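Local coordinates for protein Pgp2 (Campylobacter jejuni subsp. jejuni, PDB 6XJ6) that probably trims peptidoglycan as an LD-carboxypeptidase of the YkuD family and binds it through an accessory NTF2-like domain to set helical cell shape, at residues Q172-W183 and E247-Y255; S197-K205 and K274-A285. One frame throughout, in Å; residues are numbered along the deposited sequence. Where two conformers were deposited one is given.

Contact 1 of 2, residues Q172-W183 and E247-Y255; sequences QIASLLADLFTW and ETMYRISFY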
loop_
_atom_site.group_PDB
_atom_site.type_symbol
_atom_site.label_atom_id
_atom_site.label_comp_id
_atom_site.label_asym_id
_atom_site.label_seq_id
_atom_site.Cartn_x
_atom_site.Cartn_y
_atom_site.Cartn_z
ATOM N N GLN A 172 -14.181 8.601 2.610
ATOM C CA GLN A 172 -13.644 7.289 2.955
ATOM C C GLN A 172 -12.381 7.409 3.804
ATOM O O GLN A 172 -12.202 6.664 4.773
ATOM C CB GLN A 172 -13.356 6.497 1.675
ATOM C CG GLN A 172 -14.610 6.099 0.900
ATOM C CD GLN A 172 -14.320 5.510 -0.483
ATOM O OE1 GLN A 172 -13.174 5.459 -0.936
ATOM N NE2 GLN A 172 -15.372 5.067 -1.160
ATOM N N ILE A 173 -11.481 8.326 3.446
ATOM C CA ILE A 173 -10.289 8.526 4.263
ATOM C C ILE A 173 -10.681 8.975 5.662
ATOM O O ILE A 173 -10.146 8.488 6.662
ATOM C CB ILE A 173 -9.332 9.516 3.577
ATOM C CG1 ILE A 173 -8.760 8.876 2.312
ATOM C CG2 ILE A 173 -8.239 9.975 4.543
ATOM C CD1 ILE A 173 -7.766 9.730 1.585
ATOM N N ALA A 174 -11.631 9.908 5.752
ATOM C CA ALA A 174 -12.043 10.418 7.054
ATOM C C ALA A 174 -12.693 9.331 7.900
ATOM O O ALA A 174 -12.425 9.226 9.106
ATOM C CB ALA A 174 -12.999 11.592 6.866
ATOM N N SER A 175 -13.569 8.525 7.296
ATOM C CA SER A 175 -14.208 7.461 8.060
ATOM C C SER A 175 -13.189 6.420 8.504
ATOM O O SER A 175 -13.255 5.918 9.632
ATOM C CB SER A 175 -15.339 6.822 7.254
ATOM O OG SER A 175 -14.842 6.037 6.186
ATOM N N LEU A 176 -12.226 6.094 7.639
ATOM C CA LEU A 176 -11.219 5.109 8.014
ATOM C C LEU A 176 -10.332 5.620 9.141
ATOM O O LEU A 176 -9.964 4.856 10.041
ATOM C CB LEU A 176 -10.380 4.713 6.801
ATOM C CG LEU A 176 -11.038 3.746 5.814
ATOM C CD1 LEU A 176 -10.144 3.569 4.605
ATOM C CD2 LEU A 176 -11.332 2.393 6.454
ATOM N N LEU A 177 -9.974 6.903 9.116
ATOM C CA LEU A 177 -9.166 7.452 10.201
ATOM C C LEU A 177 -9.923 7.419 11.520
ATOM O O LEU A 177 -9.346 7.104 12.568
ATOM C CB LEU A 177 -8.723 8.871 9.863
ATOM C CG LEU A 177 -7.567 8.943 8.870
ATOM C CD1 LEU A 177 -7.432 10.322 8.274
ATOM C CD2 LEU A 177 -6.277 8.547 9.568
ATOM N N ALA A 178 -11.216 7.742 11.493
ATOM C CA ALA A 178 -12.015 7.633 12.705
ATOM C C ALA A 178 -12.076 6.188 13.186
ATOM O O ALA A 178 -11.973 5.924 14.391
ATOM C CB ALA A 178 -13.411 8.189 12.456
ATOM N N ASP A 179 -12.234 5.236 12.259
ATOM C CA ASP A 179 -12.228 3.826 12.638
ATOM C C ASP A 179 -10.876 3.415 13.206
ATOM O O ASP A 179 -10.805 2.672 14.194
ATOM C CB ASP A 179 -12.556 2.955 11.426
ATOM C CG ASP A 179 -14.014 3.016 11.026
ATOM O OD1 ASP A 179 -14.852 3.463 11.838
ATOM O OD2 ASP A 179 -14.321 2.591 9.887
ATOM N N LEU A 180 -9.789 3.876 12.581
ATOM C CA LEU A 180 -8.449 3.555 13.066
ATOM C C LEU A 180 -8.283 3.942 14.532
ATOM O O LEU A 180 -7.753 3.166 15.333
ATOM C CB LEU A 180 -7.414 4.278 12.208
ATOM C CG LEU A 180 -5.946 4.046 12.571
ATOM C CD1 LEU A 180 -5.528 2.627 12.229
ATOM C CD2 LEU A 180 -5.069 5.048 11.860
ATOM N N PHE A 181 -8.702 5.159 14.896
ATOM C CA PHE A 181 -8.517 5.602 16.274
ATOM C C PHE A 181 -9.519 4.955 17.224
ATOM O O PHE A 181 -9.237 4.831 18.422
ATOM C CB PHE A 181 -8.519 7.131 16.341
ATOM C CG PHE A 181 -7.216 7.718 15.913
ATOM C CD1 PHE A 181 -6.175 7.844 16.815
ATOM C CD2 PHE A 181 -6.998 8.064 14.597
ATOM C CE1 PHE A 181 -4.953 8.341 16.420
ATOM C CE2 PHE A 181 -5.773 8.560 14.193
ATOM C CZ PHE A 181 -4.750 8.699 15.108
ATOM N N THR A 182 -10.675 4.525 16.711
ATOM C CA THR A 182 -11.617 3.764 17.524
ATOM C C THR A 182 -11.068 2.374 17.810
ATOM O O THR A 182 -11.176 1.869 18.936
ATOM C CB THR A 182 -12.958 3.672 16.795
ATOM O OG1 THR A 182 -13.459 4.996 16.540
ATOM C CG2 THR A 182 -13.985 2.892 17.621
ATOM N N TRP A 183 -10.466 1.752 16.796
ATOM C CA TRP A 183 -9.784 0.476 16.975
ATOM C C TRP A 183 -8.619 0.611 17.950
ATOM O O TRP A 183 -8.432 -0.238 18.830
ATOM C CB TRP A 183 -9.328 0.010 15.592
ATOM C CG TRP A 183 -8.341 -1.128 15.497
ATOM C CD1 TRP A 183 -8.600 -2.464 15.615
ATOM C CD2 TRP A 183 -6.953 -1.015 15.181
ATOM N NE1 TRP A 183 -7.450 -3.185 15.420
ATOM C CE2 TRP A 183 -6.423 -2.318 15.147
ATOM C CE3 TRP A 183 -6.104 0.065 14.928
ATOM C CZ2 TRP A 183 -5.081 -2.571 14.870
ATOM C CZ3 TRP A 183 -4.773 -0.183 14.663
ATOM C CH2 TRP A 183 -4.273 -1.493 14.636
ATOM N N GLU A 247 -13.752 -4.246 -4.570
ATOM C CA GLU A 247 -13.807 -3.835 -3.178
ATOM C C GLU A 247 -13.185 -2.458 -3.043
ATOM O O GLU A 247 -12.307 -2.081 -3.817
ATOM C CB GLU A 247 -13.060 -4.806 -2.250
ATOM C CG GLU A 247 -13.653 -6.208 -2.176
ATOM C CD GLU A 247 -14.948 -6.293 -1.376
ATOM O OE1 GLU A 247 -15.333 -5.315 -0.696
ATOM O OE2 GLU A 247 -15.589 -7.357 -1.432
ATOM N N THR A 248 -13.655 -1.707 -2.048
ATOM C CA THR A 248 -13.061 -0.419 -1.709
ATOM C C THR A 248 -12.004 -0.710 -0.661
ATOM O O THR A 248 -12.322 -0.993 0.492
ATOM C CB THR A 248 -14.117 0.538 -1.177
ATOM O OG1 THR A 248 -15.178 0.640 -2.130
ATOM C CG2 THR A 248 -13.502 1.919 -0.941
ATOM N N MET A 249 -10.748 -0.680 -1.080
ATOM C CA MET A 249 -9.637 -1.096 -0.240
ATOM C C MET A 249 -8.660 0.053 -0.066
ATOM O O MET A 249 -8.511 0.914 -0.942
ATOM C CB MET A 249 -8.912 -2.293 -0.845
ATOM C CG MET A 249 -9.769 -3.525 -0.858
ATOM S SD MET A 249 -8.962 -4.937 -1.619
ATOM C CE MET A 249 -7.562 -5.132 -0.551
ATOM N N TYR A 250 -8.013 0.064 1.097
ATOM C CA TYR A 250 -6.996 1.053 1.405
ATOM C C TYR A 250 -5.867 0.380 2.161
ATOM O O TYR A 250 -6.061 -0.642 2.830
ATOM C CB TYR A 250 -7.542 2.175 2.294
ATOM C CG TYR A 250 -8.398 3.194 1.581
ATOM C CD1 TYR A 250 -9.724 2.937 1.289
ATOM C CD2 TYR A 250 -7.881 4.426 1.220
ATOM C CE1 TYR A 250 -10.517 3.900 0.639
ATOM C CE2 TYR A 250 -8.653 5.369 0.575
ATOM C CZ TYR A 250 -9.964 5.100 0.288
ATOM O OH TYR A 250 -10.732 6.064 -0.343
ATOM N N ARG A 251 -4.684 0.980 2.049
ATOM C CA ARG A 251 -3.539 0.644 2.880
ATOM C C ARG A 251 -3.358 1.765 3.892
ATOM O O ARG A 251 -3.411 2.940 3.527
ATOM C CB ARG A 251 -2.276 0.496 2.038
ATOM C CG ARG A 251 -1.131 -0.071 2.817
ATOM C CD ARG A 251 0.149 -0.027 2.032
ATOM N NE ARG A 251 0.857 1.188 2.372
ATOM C CZ ARG A 251 2.174 1.307 2.467
ATOM N NH1 ARG A 251 2.975 0.281 2.220
ATOM N NH2 ARG A 251 2.687 2.477 2.805
ATOM N N ILE A 252 -3.169 1.401 5.155
ATOM C CA ILE A 252 -2.943 2.361 6.234
ATOM C C ILE A 252 -1.630 1.977 6.889
ATOM O O ILE A 252 -1.522 0.891 7.461
ATOM C CB ILE A 252 -4.074 2.335 7.274
ATOM C CG1 ILE A 252 -5.437 2.540 6.608
ATOM C CG2 ILE A 252 -3.812 3.406 8.344
ATOM C CD1 ILE A 252 -6.616 2.401 7.546
ATOM N N SER A 253 -0.641 2.861 6.823
ATOM C CA SER A 253 0.637 2.628 7.474
ATOM C C SER A 253 0.897 3.735 8.480
ATOM O O SER A 253 0.450 4.874 8.310
ATOM C CB SER A 253 1.788 2.528 6.461
ATOM O OG SER A 253 1.954 3.721 5.723
ATOM N N PHE A 254 1.609 3.393 9.543
ATOM C CA PHE A 254 1.876 4.354 10.602
ATOM C C PHE A 254 2.933 3.774 11.519
ATOM O O PHE A 254 3.201 2.568 11.498
ATOM C CB PHE A 254 0.608 4.698 11.396
ATOM C CG PHE A 254 -0.127 3.501 11.940
ATOM C CD1 PHE A 254 0.095 3.061 13.229
ATOM C CD2 PHE A 254 -1.050 2.824 11.154
ATOM C CE1 PHE A 254 -0.585 1.969 13.729
ATOM C CE2 PHE A 254 -1.728 1.725 11.651
ATOM C CZ PHE A 254 -1.499 1.303 12.934
ATOM N N TYR A 255 3.537 4.651 12.315
ATOM C CA TYR A 255 4.439 4.246 13.382
ATOM C C TYR A 255 3.646 4.094 14.667
ATOM O O TYR A 255 2.779 4.917 14.983
ATOM C CB TYR A 255 5.526 5.296 13.621
ATOM C CG TYR A 255 6.600 5.384 12.565
ATOM C CD1 TYR A 255 6.845 6.576 11.897
ATOM C CD2 TYR A 255 7.387 4.284 12.252
ATOM C CE1 TYR A 255 7.835 6.669 10.938
ATOM C CE2 TYR A 255 8.380 4.368 11.292
ATOM C CZ TYR A 255 8.598 5.560 10.639
ATOM O OH TYR A 255 9.589 5.642 9.686
#
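Helix 172-183 runs across strand 249-255, with Ile-173 nearest Tyr-250 and Leu-180 nearest Ile-252 in the backbone register. The two axes approach to 10.7 Å and cross at -52°, a spacing that leaves room for one layer of interlocking side chains. From the strand, Tyr-250, Ile-252 and Phe-254, alternate residues on one face, point at the helix; Gln-172, Leu-176, Leu-180 and Trp-183 answer them along one helical stripe.

Tyr-250 meets the Gln-172 end of the helical segment. Methyl CD1 of Leu-176 lies over one face of its ring, 3.4 Å from Tyr-250 CD1, while Ile-173 CG1 approaches Tyr-250 CE2 to 3.9 Å. At the ring's edge, Tyr-250 OH donates to Gln-172 OE1 over 2.6 Å, in the carbonyl plane and on a lone pair, with the amide plane turned 89° from the ring. Methyl CG2 of Thr-248 flanks the same amide.

Farther along, Leu-180 splits its branches: CD2 reaches Ile-252 CG2 at 4.1 Å and CD1 reaches Phe-254 CE2 at 3.9 Å. The Phe-254 ring thus lies between Leu-180 and Trp-183, its CZ 4.0 Å from CZ3 at the edge of the Trp-183 indole, whose NE1 is bonded to Tyr-199 OH.

This is the helix-on-curved-sheet packing of the NTF2 fold. The chemistry is apolar except at the tyrosine hydroxyl, which donates to Gln-172 OE1 and accepts from the backbone N of Lys-169, so two bonds hold the ring's outer end in an otherwise apolar interface.

Contact 2 of 2, residues S197-K205 and K274-A285; sequences SFYDEQEFK and KIDSKGKMKILA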
loop_
_atom_site.group_PDB
_atom_site.type_symbol
_atom_site.label_atom_id
_atom_site.label_comp_id
_atom_site.label_asym_id
_atom_site.label_seq_id
_atom_site.Cartn_x
_atom_site.Cartn_y
_atom_site.Cartn_z
ATOM N N SER A 197 -14.547 -6.172 16.161
ATOM C CA SER A 197 -15.489 -5.701 15.151
ATOM C C SER A 197 -14.795 -5.104 13.933
ATOM O O SER A 197 -15.451 -4.906 12.903
ATOM C CB SER A 197 -16.432 -4.657 15.756
ATOM O OG SER A 197 -15.786 -3.409 15.932
ATOM N N PHE A 198 -13.502 -4.807 14.018
ATOM C CA PHE A 198 -12.775 -4.215 12.906
ATOM C C PHE A 198 -12.054 -5.246 12.052
ATOM O O PHE A 198 -11.277 -4.865 11.176
ATOM C CB PHE A 198 -11.787 -3.165 13.415
ATOM C CG PHE A 198 -12.455 -1.947 13.976
ATOM C CD1 PHE A 198 -12.549 -1.760 15.340
ATOM C CD2 PHE A 198 -13.017 -1.006 13.132
ATOM C CE1 PHE A 198 -13.170 -0.647 15.853
ATOM C CE2 PHE A 198 -13.645 0.111 13.640
ATOM C CZ PHE A 198 -13.726 0.290 15.004
ATOM N N TYR A 199 -12.306 -6.531 12.274
ATOM C CA TYR A 199 -11.721 -7.596 11.472
ATOM C C TYR A 199 -12.818 -8.288 10.679
ATOM O O TYR A 199 -13.940 -8.452 11.166
ATOM C CB TYR A 199 -10.961 -8.591 12.357
ATOM C CG TYR A 199 -9.766 -7.931 13.009
ATOM C CD1 TYR A 199 -8.507 -7.992 12.432
ATOM C CD2 TYR A 199 -9.908 -7.216 14.190
ATOM C CE1 TYR A 199 -7.419 -7.363 13.013
ATOM C CE2 TYR A 199 -8.832 -6.584 14.775
ATOM C CZ TYR A 199 -7.592 -6.660 14.194
ATOM O OH TYR A 199 -6.522 -6.023 14.775
ATOM N N ASP A 200 -12.497 -8.648 9.438
ATOM C CA ASP A 200 -13.465 -9.297 8.561
ATOM C C ASP A 200 -13.517 -10.776 8.909
ATOM O O ASP A 200 -12.573 -11.524 8.637
ATOM C CB ASP A 200 -13.101 -9.099 7.094
ATOM C CG ASP A 200 -14.114 -9.736 6.163
ATOM O OD1 ASP A 200 -14.147 -10.981 6.089
ATOM O OD2 ASP A 200 -14.907 -9.000 5.543
ATOM N N GLU A 201 -14.632 -11.199 9.497
ATOM C CA GLU A 201 -14.761 -12.565 9.981
ATOM C C GLU A 201 -14.526 -13.592 8.885
ATOM O O GLU A 201 -14.163 -14.734 9.188
ATOM C CB GLU A 201 -16.156 -12.751 10.577
ATOM C CG GLU A 201 -16.365 -14.081 11.271
ATOM C CD GLU A 201 -17.673 -14.134 12.034
ATOM O OE1 GLU A 201 -18.328 -15.198 12.018
ATOM O OE2 GLU A 201 -18.047 -13.108 12.642
ATOM N N GLN A 202 -14.717 -13.218 7.623
ATOM C CA GLN A 202 -14.586 -14.163 6.526
ATOM C C GLN A 202 -13.263 -14.060 5.780
ATOM O O GLN A 202 -12.761 -15.082 5.301
ATOM C CB GLN A 202 -15.730 -13.968 5.525
ATOM C CG GLN A 202 -17.066 -13.632 6.175
ATOM C CD GLN A 202 -18.262 -14.172 5.409
ATOM O OE1 GLN A 202 -18.121 -14.750 4.330
ATOM N NE2 GLN A 202 -19.452 -13.987 5.972
ATOM N N GLU A 203 -12.680 -12.859 5.703
ATOM C CA GLU A 203 -11.568 -12.590 4.805
ATOM C C GLU A 203 -10.255 -12.248 5.501
ATOM O O GLU A 203 -9.214 -12.248 4.836
ATOM C CB GLU A 203 -11.931 -11.437 3.857
ATOM C CG GLU A 203 -11.267 -11.521 2.501
ATOM C CD GLU A 203 -11.351 -10.217 1.736
ATOM O OE1 GLU A 203 -12.318 -9.458 1.961
ATOM O OE2 GLU A 203 -10.448 -9.948 0.917
ATOM N N PHE A 204 -10.267 -11.946 6.797
ATOM C CA PHE A 204 -9.022 -11.677 7.516
ATOM C C PHE A 204 -8.134 -12.920 7.488
ATOM O O PHE A 204 -8.576 -14.021 7.830
ATOM C CB PHE A 204 -9.341 -11.269 8.960
ATOM C CG PHE A 204 -8.124 -10.999 9.818
ATOM C CD1 PHE A 204 -7.145 -10.107 9.414
ATOM C CD2 PHE A 204 -7.979 -11.626 11.048
ATOM C CE1 PHE A 204 -6.035 -9.858 10.213
ATOM C CE2 PHE A 204 -6.874 -11.378 11.849
ATOM C CZ PHE A 204 -5.901 -10.498 11.430
ATOM N N LYS A 205 -6.882 -12.748 7.058
ATOM C CA LYS A 205 -5.953 -13.855 6.885
ATOM C C LYS A 205 -4.628 -13.534 7.564
ATOM O O LYS A 205 -4.240 -12.366 7.687
ATOM C CB LYS A 205 -5.734 -14.150 5.400
ATOM C CG LYS A 205 -6.955 -14.742 4.717
ATOM C CD LYS A 205 -6.704 -15.028 3.254
ATOM C CE LYS A 205 -7.962 -15.520 2.557
ATOM N NZ LYS A 205 -8.856 -14.403 2.141
ATOM N N LYS A 274 -10.570 -3.126 3.878
ATOM C CA LYS A 274 -11.665 -2.744 3.006
ATOM C C LYS A 274 -12.673 -1.942 3.817
ATOM O O LYS A 274 -12.651 -1.946 5.051
ATOM C CB LYS A 274 -12.349 -3.968 2.386
ATOM C CG LYS A 274 -13.031 -4.870 3.391
ATOM C CD LYS A 274 -13.672 -6.068 2.723
ATOM C CE LYS A 274 -14.215 -7.018 3.761
ATOM N NZ LYS A 274 -14.742 -8.276 3.162
ATOM N N ILE A 275 -13.548 -1.238 3.110
ATOM C CA ILE A 275 -14.698 -0.581 3.716
ATOM C C ILE A 275 -15.913 -1.442 3.415
ATOM O O ILE A 275 -16.236 -1.681 2.244
ATOM C CB ILE A 275 -14.885 0.845 3.179
ATOM C CG1 ILE A 275 -13.673 1.709 3.522
ATOM C CG2 ILE A 275 -16.131 1.449 3.773
ATOM C CD1 ILE A 275 -13.706 3.079 2.885
ATOM N N ASP A 276 -16.590 -1.910 4.461
ATOM C CA ASP A 276 -17.690 -2.840 4.264
ATOM C C ASP A 276 -18.951 -2.095 3.823
ATOM O O ASP A 276 -18.967 -0.868 3.676
ATOM C CB ASP A 276 -17.885 -3.717 5.503
ATOM C CG ASP A 276 -18.518 -2.979 6.678
ATOM O OD1 ASP A 276 -18.918 -1.802 6.546
ATOM O OD2 ASP A 276 -18.611 -3.601 7.757
ATOM N N SER A 277 -20.022 -2.855 3.592
ATOM C CA SER A 277 -21.254 -2.278 3.068
ATOM C C SER A 277 -21.866 -1.256 4.016
ATOM O O SER A 277 -22.672 -0.428 3.577
ATOM C CB SER A 277 -22.268 -3.385 2.777
ATOM O OG SER A 277 -22.642 -4.059 3.966
ATOM N N LYS A 278 -21.517 -1.301 5.298
ATOM C CA LYS A 278 -22.003 -0.333 6.271
ATOM C C LYS A 278 -21.018 0.806 6.494
ATOM O O LYS A 278 -21.207 1.608 7.414
ATOM C CB LYS A 278 -22.333 -1.036 7.590
ATOM C CG LYS A 278 -23.221 -2.273 7.423
ATOM C CD LYS A 278 -24.507 -1.959 6.659
ATOM C CE LYS A 278 -25.282 -3.222 6.317
ATOM N NZ LYS A 278 -26.386 -2.942 5.357
ATOM N N GLY A 279 -19.979 0.897 5.666
ATOM C CA GLY A 279 -19.040 1.994 5.747
ATOM C C GLY A 279 -17.980 1.850 6.809
ATOM O O GLY A 279 -17.348 2.847 7.167
ATOM N N LYS A 280 -17.752 0.639 7.318
ATOM C CA LYS A 280 -16.843 0.410 8.433
ATOM C C LYS A 280 -15.573 -0.289 7.964
ATOM O O LYS A 280 -15.614 -1.153 7.081
ATOM C CB LYS A 280 -17.510 -0.449 9.510
ATOM C CG LYS A 280 -16.645 -0.676 10.735
ATOM C CD LYS A 280 -17.400 -1.415 11.832
ATOM C CE LYS A 280 -16.551 -1.524 13.088
ATOM N NZ LYS A 280 -17.321 -1.967 14.275
ATOM N N MET A 281 -14.456 0.078 8.590
ATOM C CA MET A 281 -13.172 -0.556 8.318
ATOM C C MET A 281 -13.200 -2.027 8.703
ATOM O O MET A 281 -13.633 -2.389 9.801
ATOM C CB MET A 281 -12.090 0.140 9.141
ATOM C CG MET A 281 -10.702 -0.436 8.939
ATOM S SD MET A 281 -9.423 0.471 9.815
ATOM C CE MET A 281 -9.650 -0.147 11.470
ATOM N N LYS A 282 -12.701 -2.873 7.804
ATOM C CA LYS A 282 -12.493 -4.287 8.087
ATOM C C LYS A 282 -11.068 -4.639 7.694
ATOM O O LYS A 282 -10.702 -4.529 6.519
ATOM C CB LYS A 282 -13.495 -5.157 7.325
ATOM C CG LYS A 282 -14.918 -5.044 7.846
ATOM C CD LYS A 282 -15.058 -5.649 9.238
ATOM C CE LYS A 282 -16.504 -5.667 9.685
ATOM N NZ LYS A 282 -16.682 -6.406 10.966
ATOM N N ILE A 283 -10.277 -5.069 8.672
ATOM C CA ILE A 283 -8.866 -5.370 8.460
ATOM C C ILE A 283 -8.738 -6.730 7.788
ATOM O O ILE A 283 -9.306 -7.725 8.256
ATOM C CB ILE A 283 -8.109 -5.332 9.798
ATOM C CG1 ILE A 283 -8.142 -3.916 10.379
ATOM C CG2 ILE A 283 -6.665 -5.812 9.623
ATOM C CD1 ILE A 283 -7.797 -3.853 11.838
ATOM N N LEU A 284 -7.980 -6.772 6.689
ATOM C CA LEU A 284 -7.725 -7.997 5.940
ATOM C C LEU A 284 -6.342 -8.572 6.198
ATOM O O LEU A 284 -6.143 -9.780 6.029
ATOM C CB LEU A 284 -7.858 -7.724 4.439
ATOM C CG LEU A 284 -9.185 -7.087 4.022
ATOM C CD1 LEU A 284 -9.154 -6.656 2.570
ATOM C CD2 LEU A 284 -10.308 -8.068 4.260
ATOM N N ALA A 285 -5.389 -7.733 6.584
ATOM C CA ALA A 285 -4.041 -8.158 6.913
ATOM C C ALA A 285 -3.435 -7.094 7.808
ATOM O O ALA A 285 -3.665 -5.896 7.602
ATOM C CB ALA A 285 -3.177 -8.333 5.658
HETATM O O HOH W 1 -16.972 -9.092 9.500
HETATM O O HOH W 2 -6.992 -11.244 3.744
#
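A single beta bridge pairs Tyr-199 with Ile-283, carried by Ile-283 N donating to Phe-198 O (2.7 Å, 162° at the hydrogen). Separately, farther along the loop, Lys-205 N donates to Leu-284 O (3.2 Å).

Lysines supply most of the polar contacts. Lys-282, bent at chi2 (-68°), curls back so that NZ meets Ser-197 O at 2.7 Å from above the carbonyl plane. Extended Lys-280 gives NZ to Ser-197 OG, which also bonds Thr-194 O, and the same ammonium stands over the Phe-198 ring in a cation-pi contact, 4.4 Å from the centroid. Lys-274 NZ makes a salt bridge with Glu-203 OE1 (3.0 Å), met nearly along its C-O axis; a second one, to Asp-200 OD2, is doubtful because that oxygen is crowded in the model.

Apolar and CH-pi contacts complete the interface. Ile-283 CD1 makes a CH-pi contact over one face of Tyr-199, 4.0 Å from the ring centroid, and Met-281 CE touches Phe-198 CD2 at 3.9 Å.

Loop 197-205, between helices 192-196 and 212-223, is thus fastened to the terminal hairpin of the NTF2-like domain. Phe-215 of helix 212-223 meets Tyr-199 and Phe-204 edge-to-face, Met-281 rests on Leu-176 of helix 170-188, and Leu-105 of helix 104-108 touches Leu-284.

Overall arrangement
Both contacts belong to the NTF2-like domain and share one antiparallel sheet, in which strands 249-260 and 263-275 are neighbours; their centres lie about 11 Å apart. Contact 1 is the buried one, a helix laid on a sheet face with nearly all-carbon chemistry. Contact 2 is partly buried and farther from the chain centre, about 16 Å against 12 Å, and there a loop is held by backbone bonds, lysine ammoniums and carboxylates. They join directly: Asp-179 OD2 probably accepts from Met-281 N at 2.8 Å, Leu-176 CD2 packs on Met-281 CB, and Thr-248 O pairs with Ile-275 N. Along the chain their segments alternate.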